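Local coordinates for protein aspartate-semialdehyde dehydrogenase (Vibrio cholerae, PDB 2QZ9) that catalyses the NADPH-dependent reductive dephosphorylation of L-aspartyl-4-phosphate to L-aspartate-semialdehyde, a step in lysine and methionine biosynthesis, at residues Gln24-Pro29 with Ile327-Val332; Gln3-Ile8 with Gln65-Leu70; Thr133-Val138 with Val311-Val316; Gly270-Arg275 with His291-Arg296. All coordinates share one frame; numbering follows the deposited sequence.

Contact 1: Gln24-Pro29 with Ile327-Val332; sequences QEREFP and IAELLV
Ala328, Glu329 and Val332, on one side of helix 317-335, meet Arg26 and Phe28, just past the end of helix 14-25. Helix 14-25 ends in a Schellman motif, with Glu27 at positive phi. The contact lies in the nucleotide-binding domain, a Rossmann-type fold, and joins the loop after its first helix to the last helix of the chain.

Ala328 comes first along 327-332. Its CB lies 3.8 Å from Phe28 CE1. The ring turns its edge to the helix backbone here: Ala328 C and Glu329 N both lie near the ring plane, and Phe28 CE1 is 3.6 Å from Glu329 N. Phe28 CG is anti to the backbone N (chi1 -166°), which carries the ring across to the helix. Pro29 CD lies over one ring face.

Glu329 follows and does two jobs. Its CG touches the ring edge at Phe28 CE1. Beyond CG the chain is extended and delivers the carboxylate to Arg26. The guanidinium grips it side-on in a salt bridge, the two flat groups 24° apart and nearly coplanar. Arg26 NH2 gives a straight bond of 2.8 Å to the syn lone pair of Glu329 OE2. Arg26 NE meets Glu329 OE1 at 2.7 Å, also on the syn side but 28° out of the carboxylate plane. Two bonds of this kind fix the rotation of both groups. A water that donates to this OE1 also donates to Arg26 O.

Val332 closes the patch. Its side chain packs on Phe4 and Ile68, on the strands of the domain's sheet, and its CG1 lies 4.0 Å from Phe28 CZ.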
loop_
_atom_site.group_PDB
_atom_site.type_symbol
_atom_site.label_atom_id
_atom_site.label_comp_id
_atom_site.label_asym_id
_atom_site.label_seq_id
_atom_site.Cartn_x
_atom_site.Cartn_y
_atom_site.Cartn_z
ATOM N N GLN A 24 -5.338 -20.526 -25.989
ATOM C CA GLN A 24 -6.316 -20.266 -27.037
ATOM C C GLN A 24 -6.083 -18.873 -27.665
ATOM O O GLN A 24 -5.869 -18.765 -28.883
ATOM C CB GLN A 24 -7.735 -20.418 -26.458
ATOM C CG GLN A 24 -8.867 -20.582 -27.464
ATOM C CD GLN A 24 -10.190 -20.899 -26.775
ATOM O OE1 GLN A 24 -10.669 -22.037 -26.820
ATOM N NE2 GLN A 24 -10.769 -19.903 -26.099
ATOM N N GLU A 25 -6.063 -17.827 -26.827
ATOM C CA GLU A 25 -5.867 -16.444 -27.279
ATOM C C GLU A 25 -4.564 -16.198 -28.023
ATOM O O GLU A 25 -4.535 -15.406 -28.959
ATOM C CB GLU A 25 -5.947 -15.458 -26.112
ATOM C CG GLU A 25 -7.283 -15.391 -25.407
ATOM C CD GLU A 25 -7.166 -14.794 -23.999
ATOM O OE1 GLU A 25 -6.021 -14.585 -23.523
ATOM O OE2 GLU A 25 -8.222 -14.546 -23.366
ATOM N N ARG A 26 -3.482 -16.833 -27.596
ATOM C CA ARG A 26 -2.177 -16.585 -28.226
ATOM C C ARG A 26 -1.915 -17.570 -29.369
ATOM O O ARG A 26 -0.830 -17.570 -29.972
ATOM C CB ARG A 26 -1.043 -16.578 -27.179
ATOM C CG ARG A 26 -1.122 -15.374 -26.202
ATOM C CD ARG A 26 -0.054 -15.408 -25.112
ATOM N NE ARG A 26 1.314 -15.262 -25.605
ATOM C CZ ARG A 26 1.964 -14.105 -25.730
ATOM N NH1 ARG A 26 1.374 -12.954 -25.412
ATOM N NH2 ARG A 26 3.209 -14.095 -26.188
ATOM N N GLU A 27 -2.926 -18.395 -29.660
ATOM C CA GLU A 27 -2.891 -19.369 -30.763
ATOM C C GLU A 27 -1.641 -20.236 -30.678
ATOM O O GLU A 27 -0.869 -20.322 -31.641
ATOM C CB GLU A 27 -2.950 -18.658 -32.132
ATOM C CG GLU A 27 -4.212 -17.843 -32.365
ATOM C CD GLU A 27 -4.182 -17.059 -33.674
ATOM O OE1 GLU A 27 -4.025 -17.687 -34.744
ATOM O OE2 GLU A 27 -4.320 -15.819 -33.628
ATOM N N PHE A 28 -1.415 -20.847 -29.515
ATOM C CA PHE A 28 -0.239 -21.705 -29.346
ATOM C C PHE A 28 -0.422 -22.896 -30.293
ATOM O O PHE A 28 -1.553 -23.337 -30.490
ATOM C CB PHE A 28 -0.101 -22.156 -27.887
ATOM C CG PHE A 28 1.234 -22.761 -27.560
ATOM C CD1 PHE A 28 2.302 -21.956 -27.188
ATOM C CD2 PHE A 28 1.425 -24.141 -27.623
ATOM C CE1 PHE A 28 3.536 -22.505 -26.891
ATOM C CE2 PHE A 28 2.664 -24.705 -27.323
ATOM C CZ PHE A 28 3.720 -23.889 -26.957
ATOM N N PRO A 29 0.669 -23.376 -30.926
ATOM C CA PRO A 29 0.591 -24.564 -31.794
ATOM C C PRO A 29 0.336 -25.896 -31.065
ATOM O O PRO A 29 1.234 -26.725 -30.969
ATOM C CB PRO A 29 1.960 -24.579 -32.492
ATOM C CG PRO A 29 2.854 -23.838 -31.585
ATOM C CD PRO A 29 2.018 -22.785 -30.931
ATOM N N ILE A 327 7.126 -18.624 -21.803
ATOM C CA ILE A 327 8.254 -19.548 -21.660
ATOM C C ILE A 327 8.098 -20.736 -22.633
ATOM O O ILE A 327 9.044 -21.103 -23.330
ATOM C CB ILE A 327 8.362 -20.080 -20.205
ATOM C CG1 ILE A 327 8.750 -18.943 -19.237
ATOM C CG2 ILE A 327 9.338 -21.279 -20.142
ATOM C CD1 ILE A 327 8.699 -19.301 -17.739
ATOM N N ALA A 328 6.903 -21.328 -22.659
ATOM C CA ALA A 328 6.565 -22.378 -23.619
ATOM C C ALA A 328 6.806 -21.957 -25.071
ATOM O O ALA A 328 7.369 -22.739 -25.834
ATOM C CB ALA A 328 5.123 -22.839 -23.431
ATOM N N GLU A 329 6.381 -20.746 -25.444
ATOM C CA GLU A 329 6.578 -20.224 -26.808
ATOM C C GLU A 329 8.055 -20.165 -27.204
ATOM O O GLU A 329 8.425 -20.598 -28.297
ATOM C CB GLU A 329 5.967 -18.829 -26.990
ATOM C CG GLU A 329 4.453 -18.762 -26.955
ATOM C CD GLU A 329 3.914 -17.330 -26.872
ATOM O OE1 GLU A 329 2.683 -17.166 -26.938
ATOM O OE2 GLU A 329 4.703 -16.366 -26.742
ATOM N N LEU A 330 8.885 -19.614 -26.317
ATOM C CA LEU A 330 10.321 -19.518 -26.547
ATOM C C LEU A 330 10.991 -20.890 -26.503
ATOM O O LEU A 330 12.002 -21.110 -27.164
ATOM C CB LEU A 330 10.982 -18.580 -25.535
ATOM C CG LEU A 330 10.664 -17.078 -25.583
ATOM C CD1 LEU A 330 11.296 -16.379 -24.399
ATOM C CD2 LEU A 330 11.141 -16.418 -26.891
ATOM N N LEU A 331 10.424 -21.807 -25.721
ATOM C CA LEU A 331 10.966 -23.164 -25.608
ATOM C C LEU A 331 10.795 -23.945 -26.919
ATOM O O LEU A 331 11.738 -24.597 -27.376
ATOM C CB LEU A 331 10.335 -23.911 -24.426
ATOM C CG LEU A 331 10.753 -25.355 -24.134
ATOM C CD1 LEU A 331 12.125 -25.412 -23.496
ATOM C CD2 LEU A 331 9.715 -26.032 -23.242
ATOM N N VAL A 332 9.611 -23.866 -27.529
ATOM C CA VAL A 332 9.378 -24.546 -28.807
ATOM C C VAL A 332 10.083 -23.865 -29.983
ATOM O O VAL A 332 10.623 -24.551 -30.855
ATOM C CB VAL A 332 7.873 -24.792 -29.122
ATOM C CG1 VAL A 332 7.216 -25.556 -27.999
ATOM C CG2 VAL A 332 7.126 -23.506 -29.410
HETATM O O HOH W 1 1.420 -18.690 -29.076
#

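Contact 2: Gln3-Ile8 with Gln65-Leu70; sequences QFNVAI and QVHIAL
His67 CG stands anti to its carbonyl carbon (chi1 -62°), and this brings the imidazole alongside the start of strand 4-9. Phe4 has a similar first torsion (chi1 -58°) and brings its ring edge to one face of that imidazole. The pair is a T-shaped stack, with planes at 87° and centroids of the Phe4 and His67 rings 5.5 Å apart. Strands 4-9 and 68-71, to which the segments belong, are parallel neighbours in the sheet of the Rossmann-type nucleotide-binding domain.

His67 ND1 accepts from Asn5 N at 2.9 Å, with the donor close to the ring plane. The imidazole thus takes the place of a backbone acceptor just before the regular pairing begins. Asn5 O receives His67 N from above its carbonyl plane, and Ile68 N only weakly. From there the strands pair regularly, Val6 with Ile68, Ala7 with Ala69 and Ile8 with Leu70.

Val6, Ile8, Ile68 and Leu70 share one face, which is covered by helices 14-25 and 317-335. Ala7 and Ala69 lie on the other, where Ala7 CB is 3.9 Å from Val66 CG2 and 4.2 Å from Ala69 CB. Val90 packs on Val66 and Ala69 there. Farther along, Ala7 N gives to Ile68 O at 3.0 Å, and Ala7 O takes Leu70 N at 2.8 Å.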
loop_
_atom_site.group_PDB
_atom_site.type_symbol
_atom_site.label_atom_id
_atom_site.label_comp_id
_atom_site.label_asym_id
_atom_site.label_seq_id
_atom_site.Cartn_x
_atom_site.Cartn_y
_atom_site.Cartn_z
ATOM N N GLN A 3 3.331 -29.028 -34.492
ATOM C CA GLN A 3 2.377 -28.955 -33.382
ATOM C C GLN A 3 2.812 -29.800 -32.187
ATOM O O GLN A 3 3.496 -30.815 -32.349
ATOM C CB GLN A 3 0.964 -29.331 -33.840
ATOM C CG GLN A 3 0.400 -28.378 -34.899
ATOM C CD GLN A 3 -1.116 -28.268 -34.868
ATOM O OE1 GLN A 3 -1.661 -27.200 -34.572
ATOM N NE2 GLN A 3 -1.807 -29.370 -35.169
ATOM N N PHE A 4 2.413 -29.365 -30.989
ATOM C CA PHE A 4 2.853 -29.998 -29.749
ATOM C C PHE A 4 1.694 -30.460 -28.880
ATOM O O PHE A 4 0.668 -29.781 -28.796
ATOM C CB PHE A 4 3.749 -29.038 -28.966
ATOM C CG PHE A 4 4.957 -28.590 -29.729
ATOM C CD1 PHE A 4 6.128 -29.329 -29.691
ATOM C CD2 PHE A 4 4.916 -27.442 -30.510
ATOM C CE1 PHE A 4 7.244 -28.924 -30.406
ATOM C CE2 PHE A 4 6.032 -27.031 -31.229
ATOM C CZ PHE A 4 7.196 -27.769 -31.173
ATOM N N ASN A 5 1.852 -31.630 -28.256
ATOM C CA ASN A 5 0.883 -32.097 -27.264
ATOM C C ASN A 5 1.162 -31.392 -25.940
ATOM O O ASN A 5 2.319 -31.314 -25.508
ATOM C CB ASN A 5 0.934 -33.620 -27.096
ATOM C CG ASN A 5 0.268 -34.378 -28.254
ATOM O OD1 ASN A 5 -0.720 -33.920 -28.839
ATOM N ND2 ASN A 5 0.807 -35.555 -28.572
ATOM N N VAL A 6 0.110 -30.873 -25.310
ATOM C CA VAL A 6 0.257 -30.036 -24.117
ATOM C C VAL A 6 -0.658 -30.483 -22.979
ATOM O O VAL A 6 -1.861 -30.646 -23.166
ATOM C CB VAL A 6 0.006 -28.529 -24.438
ATOM C CG1 VAL A 6 0.087 -27.660 -23.171
ATOM C CG2 VAL A 6 0.991 -28.012 -25.509
ATOM N N ALA A 7 -0.071 -30.688 -21.799
ATOM C CA ALA A 7 -0.849 -30.946 -20.590
ATOM C C ALA A 7 -0.896 -29.701 -19.695
ATOM O O ALA A 7 0.077 -28.954 -19.598
ATOM C CB ALA A 7 -0.285 -32.128 -19.826
ATOM N N ILE A 8 -2.053 -29.472 -19.094
ATOM C CA ILE A 8 -2.186 -28.512 -18.021
ATOM C C ILE A 8 -2.603 -29.294 -16.795
ATOM O O ILE A 8 -3.649 -29.955 -16.803
ATOM C CB ILE A 8 -3.217 -27.411 -18.318
ATOM C CG1 ILE A 8 -2.767 -26.591 -19.533
ATOM C CG2 ILE A 8 -3.406 -26.521 -17.093
ATOM C CD1 ILE A 8 -3.787 -25.585 -20.024
ATOM N N GLN A 65 2.375 -39.093 -23.713
ATOM C CA GLN A 65 1.515 -38.440 -24.712
ATOM C C GLN A 65 1.860 -36.961 -24.959
ATOM O O GLN A 65 1.353 -36.357 -25.909
ATOM C CB GLN A 65 0.050 -38.540 -24.283
ATOM C CG GLN A 65 -0.455 -39.953 -24.071
ATOM C CD GLN A 65 -1.903 -39.977 -23.628
ATOM O OE1 GLN A 65 -2.197 -40.125 -22.445
ATOM N NE2 GLN A 65 -2.814 -39.813 -24.575
ATOM N N VAL A 66 2.734 -36.393 -24.123
ATOM C CA VAL A 66 2.872 -34.931 -24.017
ATOM C C VAL A 66 4.310 -34.408 -24.202
ATOM O O VAL A 66 5.263 -35.027 -23.742
ATOM C CB VAL A 66 2.191 -34.455 -22.684
ATOM C CG1 VAL A 66 2.844 -33.250 -22.093
ATOM C CG2 VAL A 66 0.725 -34.177 -22.940
ATOM N N HIS A 67 4.453 -33.274 -24.890
ATOM C CA HIS A 67 5.753 -32.600 -25.041
ATOM C C HIS A 67 6.031 -31.637 -23.880
ATOM O O HIS A 67 7.151 -31.563 -23.363
ATOM C CB HIS A 67 5.812 -31.797 -26.347
ATOM C CG HIS A 67 5.681 -32.627 -27.586
ATOM N ND1 HIS A 67 4.471 -32.836 -28.216
ATOM C CD2 HIS A 67 6.607 -33.291 -28.318
ATOM C CE1 HIS A 67 4.658 -33.604 -29.275
ATOM N NE2 HIS A 67 5.946 -33.888 -29.363
ATOM N N ILE A 68 5.003 -30.885 -23.504
ATOM C CA ILE A 68 5.131 -29.810 -22.538
ATOM C C ILE A 68 3.973 -29.924 -21.574
ATOM O O ILE A 68 2.834 -30.199 -21.988
ATOM C CB ILE A 68 5.119 -28.421 -23.233
ATOM C CG1 ILE A 68 6.345 -28.259 -24.132
ATOM C CG2 ILE A 68 5.070 -27.262 -22.199
ATOM C CD1 ILE A 68 6.220 -27.130 -25.119
ATOM N N ALA A 69 4.273 -29.750 -20.287
ATOM C CA ALA A 69 3.241 -29.613 -19.268
ATOM C C ALA A 69 3.384 -28.253 -18.599
ATOM O O ALA A 69 4.498 -27.813 -18.296
ATOM C CB ALA A 69 3.341 -30.720 -18.246
ATOM N N LEU A 70 2.257 -27.584 -18.393
ATOM C CA LEU A 70 2.211 -26.370 -17.580
ATOM C C LEU A 70 1.573 -26.754 -16.241
ATOM O O LEU A 70 0.408 -27.155 -16.210
ATOM C CB LEU A 70 1.397 -25.270 -18.285
ATOM C CG LEU A 70 1.678 -24.897 -19.760
ATOM C CD1 LEU A 70 0.708 -23.815 -20.274
ATOM C CD2 LEU A 70 3.097 -24.442 -19.967
#

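Contact 3: Thr133-Val138 with Val311-Val316; sequences TIQMLV and VVADNV
Gln135 of helix 131-147 lies across Val311 and Ala313 of strand 306-313. Its CB is 3.8 Å from Ala313 CB, and its OE1 comes to 3.5 Å from the same methyl. On the other flank, Val311 CG1 sits 3.4 Å from Gln135 O and packs beside the aliphatic part of the side chain. The two side chains run past each other in opposite directions.

Gln135 NE2 comes within 3.1 Å of Val311 O, but the angle is too poor for a hydrogen bond. This NE2 instead donates to His244 O, on the next strand of the sheet. CG lies between the backbone N and the carbonyl carbon (chi1 68°), and the chain runs extended beyond it, which carries the buried amide to the sheet.

Farther out, the strand passes into helix 317-335. Asp314 OD2 caps this turn by accepting from Val316 N at 2.9 Å. Asn315 is a predicted NADP(+)-binding residue. Its OD1 hydrogen-bonds to Gly243 N and its ND2 to Ser161 OG.

Helix 131-147 carries Cys131, which forms the acyl-thioester intermediate, and Gln135 lies one turn beyond it. This helix laid on a sheet that holds His244, the predicted proton acceptor, is consistent with the active site of the aspartate-semialdehyde dehydrogenase family.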
loop_
_atom_site.group_PDB
_atom_site.type_symbol
_atom_site.label_atom_id
_atom_site.label_comp_id
_atom_site.label_asym_id
_atom_site.label_seq_id
_atom_site.Cartn_x
_atom_site.Cartn_y
_atom_site.Cartn_z
ATOM N N THR A 133 7.327 -10.566 -8.198
ATOM C CA THR A 133 8.656 -10.513 -8.766
ATOM C C THR A 133 8.602 -10.312 -10.292
ATOM O O THR A 133 9.240 -9.389 -10.816
ATOM C CB THR A 133 9.464 -11.786 -8.371
ATOM O OG1 THR A 133 9.501 -11.880 -6.940
ATOM C CG2 THR A 133 10.897 -11.705 -8.896
ATOM N N ILE A 134 7.834 -11.148 -10.992
ATOM C CA ILE A 134 7.652 -11.000 -12.457
ATOM C C ILE A 134 7.393 -9.546 -12.869
ATOM O O ILE A 134 8.131 -8.992 -13.670
ATOM C CB ILE A 134 6.512 -11.899 -13.022
ATOM C CG1 ILE A 134 6.907 -13.380 -13.007
ATOM C CG2 ILE A 134 6.150 -11.498 -14.465
ATOM C CD1 ILE A 134 5.718 -14.332 -13.171
ATOM N N GLN A 135 6.354 -8.933 -12.321
ATOM C CA GLN A 135 5.968 -7.580 -12.757
ATOM C C GLN A 135 6.978 -6.514 -12.391
ATOM O O GLN A 135 7.155 -5.551 -13.138
ATOM C CB GLN A 135 4.576 -7.193 -12.245
ATOM C CG GLN A 135 4.449 -6.987 -10.733
ATOM C CD GLN A 135 3.029 -6.660 -10.318
ATOM O OE1 GLN A 135 2.164 -7.530 -10.327
ATOM N NE2 GLN A 135 2.779 -5.396 -9.949
ATOM N N MET A 136 7.624 -6.672 -11.238
ATOM C CA MET A 136 8.647 -5.726 -10.804
ATOM C C MET A 136 9.873 -5.809 -11.719
ATOM O O MET A 136 10.434 -4.785 -12.095
ATOM C CB MET A 136 9.064 -5.984 -9.349
ATOM C CG MET A 136 10.139 -5.032 -8.852
ATOM S SD MET A 136 10.523 -5.235 -7.117
ATOM C CE MET A 136 11.516 -6.740 -7.099
ATOM N N LEU A 137 10.277 -7.028 -12.068
ATOM C CA LEU A 137 11.482 -7.223 -12.846
ATOM C C LEU A 137 11.299 -6.834 -14.301
ATOM O O LEU A 137 12.212 -6.258 -14.894
ATOM C CB LEU A 137 12.013 -8.646 -12.707
ATOM C CG LEU A 137 12.464 -8.986 -11.279
ATOM C CD1 LEU A 137 13.224 -10.293 -11.292
ATOM C CD2 LEU A 137 13.331 -7.862 -10.662
ATOM N N VAL A 138 10.119 -7.096 -14.862
ATOM C CA VAL A 138 9.801 -6.600 -16.215
ATOM C C VAL A 138 9.948 -5.067 -16.262
ATOM O O VAL A 138 10.609 -4.532 -17.157
ATOM C CB VAL A 138 8.395 -7.042 -16.708
ATOM C CG1 VAL A 138 8.032 -6.354 -18.023
ATOM C CG2 VAL A 138 8.334 -8.551 -16.892
ATOM N N VAL A 311 3.857 0.031 -10.196
ATOM C CA VAL A 311 3.828 -1.121 -11.111
ATOM C C VAL A 311 2.567 -1.970 -10.883
ATOM O O VAL A 311 2.253 -2.339 -9.759
ATOM C CB VAL A 311 5.139 -1.969 -11.025
ATOM C CG1 VAL A 311 5.096 -3.142 -11.973
ATOM C CG2 VAL A 311 6.355 -1.098 -11.363
ATOM N N VAL A 312 1.834 -2.238 -11.959
ATOM C CA VAL A 312 0.596 -3.002 -11.854
ATOM C C VAL A 312 0.583 -4.138 -12.881
ATOM O O VAL A 312 1.040 -3.953 -14.013
ATOM C CB VAL A 312 -0.656 -2.089 -12.029
ATOM C CG1 VAL A 312 -1.936 -2.882 -11.860
ATOM C CG2 VAL A 312 -0.640 -0.956 -10.990
ATOM N N ALA A 313 0.066 -5.305 -12.473
ATOM C CA ALA A 313 -0.181 -6.413 -13.415
ATOM C C ALA A 313 -1.329 -7.306 -12.950
ATOM O O ALA A 313 -1.703 -7.282 -11.780
ATOM C CB ALA A 313 1.086 -7.245 -13.643
ATOM N N ASP A 314 -1.904 -8.060 -13.887
ATOM C CA ASP A 314 -2.863 -9.107 -13.558
ATOM C C ASP A 314 -2.034 -10.309 -13.119
ATOM O O ASP A 314 -1.277 -10.876 -13.908
ATOM C CB ASP A 314 -3.746 -9.452 -14.765
ATOM C CG ASP A 314 -4.837 -10.479 -14.438
ATOM O OD1 ASP A 314 -5.924 -10.426 -15.062
ATOM O OD2 ASP A 314 -4.636 -11.345 -13.566
ATOM N N ASN A 315 -2.183 -10.670 -11.852
ATOM C CA ASN A 315 -1.353 -11.685 -11.202
ATOM C C ASN A 315 -1.701 -13.108 -11.633
ATOM O O ASN A 315 -0.929 -14.036 -11.391
ATOM C CB ASN A 315 -1.474 -11.566 -9.676
ATOM C CG ASN A 315 -2.911 -11.566 -9.214
ATOM O OD1 ASN A 315 -3.694 -10.728 -9.641
ATOM N ND2 ASN A 315 -3.275 -12.511 -8.358
ATOM N N VAL A 316 -2.870 -13.274 -12.250
ATOM C CA VAL A 316 -3.294 -14.574 -12.773
ATOM C C VAL A 316 -2.784 -14.765 -14.214
ATOM O O VAL A 316 -2.525 -15.897 -14.648
ATOM C CB VAL A 316 -4.827 -14.744 -12.661
ATOM C CG1 VAL A 316 -5.279 -16.076 -13.230
ATOM C CG2 VAL A 316 -5.250 -14.669 -11.207
#

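Contact 4: Gly270-Arg275 with His291-Arg296; sequences GIELFR and HVLVGR
Val294 is at the apolar centre. Its CG1 touches Ile271 CG2 at 3.7 Å, and its CG2 meets Leu273 CD1 at 3.9 Å. These residues and Val292 point to the face of the sheet packed by helices 131-147 and 258-267. On the other face, Leu293 CD2 reaches Phe274 CE1 at 3.6 Å, and helix 282-286 packs on both residues.

Between the two faces the backbones run parallel. Gly270 O accepts Val292 N, Glu272 N gives to Val292 O, Glu272 O takes Val294 N, and Phe274 N gives to Val294 O. All four bonds are short and nearly straight.

The polar edge is Glu272 with His291. Glu272 CG is anti to the backbone N (chi1 -176°) and the chain runs extended, which brings OE1 to the edge of the imidazole. His291 NE2 donates to Glu272 OE1 at 2.8 Å in the ring plane, meeting the carboxylate on its anti side, 25° out of the carboxylate plane. This bond would favour a fixed imidazole orientation. At the far end, Arg296 hydrogen-bonds to Pro199 O and forms a salt bridge with Glu213, both of the second subunit.

The pairing is that of a beta-alpha-beta unit, strand 271-273, helix 282-286, strand 292-299, at one edge, within this chain, of the dimerisation-domain sheet.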
loop_
_atom_site.group_PDB
_atom_site.type_symbol
_atom_site.label_atom_id
_atom_site.label_comp_id
_atom_site.label_asym_id
_atom_site.label_seq_id
_atom_site.Cartn_x
_atom_site.Cartn_y
_atom_site.Cartn_z
ATOM N N GLY A 270 5.988 -5.346 -23.806
ATOM C CA GLY A 270 5.434 -5.887 -22.575
ATOM C C GLY A 270 5.210 -4.859 -21.479
ATOM O O GLY A 270 4.727 -5.199 -20.399
ATOM N N ILE A 271 5.556 -3.604 -21.753
ATOM C CA ILE A 271 5.313 -2.513 -20.810
ATOM C C ILE A 271 4.366 -1.481 -21.407
ATOM O O ILE A 271 4.586 -1.014 -22.521
ATOM C CB ILE A 271 6.634 -1.832 -20.351
ATOM C CG1 ILE A 271 7.450 -2.802 -19.488
ATOM C CG2 ILE A 271 6.347 -0.530 -19.579
ATOM C CD1 ILE A 271 8.894 -2.417 -19.346
ATOM N N GLU A 272 3.299 -1.161 -20.676
ATOM C CA GLU A 272 2.454 -0.016 -21.011
ATOM C C GLU A 272 2.691 1.105 -20.009
ATOM O O GLU A 272 2.417 0.933 -18.821
ATOM C CB GLU A 272 0.975 -0.392 -21.022
ATOM C CG GLU A 272 0.060 0.751 -21.449
ATOM C CD GLU A 272 -1.400 0.357 -21.514
ATOM O OE1 GLU A 272 -1.745 -0.780 -21.109
ATOM O OE2 GLU A 272 -2.207 1.198 -21.984
ATOM N N LEU A 273 3.182 2.245 -20.508
ATOM C CA LEU A 273 3.503 3.403 -19.678
ATOM C C LEU A 273 2.377 4.438 -19.643
ATOM O O LEU A 273 1.832 4.809 -20.682
ATOM C CB LEU A 273 4.804 4.074 -20.138
ATOM C CG LEU A 273 5.213 5.331 -19.344
ATOM C CD1 LEU A 273 5.800 4.974 -17.986
ATOM C CD2 LEU A 273 6.193 6.153 -20.125
ATOM N N PHE A 274 2.040 4.884 -18.437
ATOM C CA PHE A 274 1.069 5.952 -18.230
ATOM C C PHE A 274 1.846 7.193 -17.789
ATOM O O PHE A 274 2.637 7.148 -16.832
ATOM C CB PHE A 274 0.032 5.563 -17.166
ATOM C CG PHE A 274 -0.876 4.410 -17.556
ATOM C CD1 PHE A 274 -0.373 3.124 -17.735
ATOM C CD2 PHE A 274 -2.247 4.612 -17.696
ATOM C CE1 PHE A 274 -1.219 2.052 -18.067
ATOM C CE2 PHE A 274 -3.110 3.548 -18.028
ATOM C CZ PHE A 274 -2.590 2.266 -18.215
ATOM N N ARG A 275 1.651 8.289 -18.508
ATOM C CA ARG A 275 2.404 9.511 -18.249
ATOM C C ARG A 275 1.577 10.554 -17.484
ATOM O O ARG A 275 0.343 10.482 -17.447
ATOM C CB ARG A 275 2.926 10.101 -19.567
ATOM C CG ARG A 275 3.957 9.238 -20.304
ATOM C CD ARG A 275 4.353 9.904 -21.604
ATOM N NE ARG A 275 5.492 9.275 -22.265
ATOM C CZ ARG A 275 6.760 9.578 -22.028
ATOM N NH1 ARG A 275 7.074 10.491 -21.116
ATOM N NH2 ARG A 275 7.721 8.951 -22.691
ATOM N N HIS A 291 0.256 -7.962 -20.111
ATOM C CA HIS A 291 1.501 -7.186 -20.045
ATOM C C HIS A 291 1.610 -6.433 -18.712
ATOM O O HIS A 291 0.737 -6.553 -17.849
ATOM C CB HIS A 291 1.603 -6.230 -21.247
ATOM C CG HIS A 291 0.536 -5.182 -21.277
ATOM N ND1 HIS A 291 -0.775 -5.460 -21.604
ATOM C CD2 HIS A 291 0.583 -3.854 -21.011
ATOM C CE1 HIS A 291 -1.492 -4.351 -21.529
ATOM N NE2 HIS A 291 -0.690 -3.359 -21.174
ATOM N N VAL A 292 2.691 -5.678 -18.532
ATOM C CA VAL A 292 2.928 -4.972 -17.275
ATOM C C VAL A 292 2.633 -3.477 -17.441
ATOM O O VAL A 292 2.998 -2.865 -18.434
ATOM C CB VAL A 292 4.354 -5.234 -16.739
ATOM C CG1 VAL A 292 4.653 -4.406 -15.479
ATOM C CG2 VAL A 292 4.544 -6.737 -16.453
ATOM N N LEU A 293 1.968 -2.902 -16.449
ATOM C CA LEU A 293 1.593 -1.491 -16.509
ATOM C C LEU A 293 2.398 -0.646 -15.527
ATOM O O LEU A 293 2.555 -1.014 -14.367
ATOM C CB LEU A 293 0.091 -1.348 -16.250
ATOM C CG LEU A 293 -0.811 -2.040 -17.282
ATOM C CD1 LEU A 293 -1.004 -3.508 -16.941
ATOM C CD2 LEU A 293 -2.156 -1.362 -17.329
ATOM N N VAL A 294 2.922 0.480 -15.999
ATOM C CA VAL A 294 3.626 1.389 -15.092
ATOM C C VAL A 294 3.258 2.886 -15.193
ATOM O O VAL A 294 2.897 3.394 -16.255
ATOM C CB VAL A 294 5.197 1.106 -15.001
ATOM C CG1 VAL A 294 5.648 0.026 -15.954
ATOM C CG2 VAL A 294 6.043 2.380 -15.112
ATOM N N GLY A 295 3.319 3.551 -14.045
ATOM C CA GLY A 295 3.087 4.978 -13.949
ATOM C C GLY A 295 3.824 5.562 -12.760
ATOM O O GLY A 295 4.629 4.881 -12.110
ATOM N N ARG A 296 3.541 6.839 -12.489
ATOM C CA ARG A 296 4.163 7.581 -11.389
ATOM C C ARG A 296 5.692 7.631 -11.482
ATOM O O ARG A 296 6.384 7.859 -10.478
ATOM C CB ARG A 296 3.717 7.039 -10.015
ATOM C CG ARG A 296 2.189 7.063 -9.722
ATOM C CD ARG A 296 1.587 8.487 -9.615
ATOM N NE ARG A 296 2.516 9.444 -9.004
ATOM C CZ ARG A 296 2.693 9.614 -7.693
ATOM N NH1 ARG A 296 1.994 8.922 -6.804
ATOM N NH2 ARG A 296 3.578 10.502 -7.273
#

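Contacts 1 and 2 form one unit of the nucleotide-binding domain, with centres about 11 Å apart. Pro29 O probably bonds to Phe4 N at 2.9 Å. Contacts 3 and 4 form a second unit, centres about 10 Å apart, on one sheet. Val312 N probably bonds to Leu293 O at 2.8 Å. The two units are separate: the centres of contacts 2 and 4 lie about 32 Å apart. Helix 317-335 follows contact 3 in the chain and leads to contact 1. Contact 3 is nearest the active site, with the Gln135 side chain about 4 Å from that of His244, the predicted proton acceptor. Val292 of contact 4 is about 10 Å from Cys131, side chain to side chain.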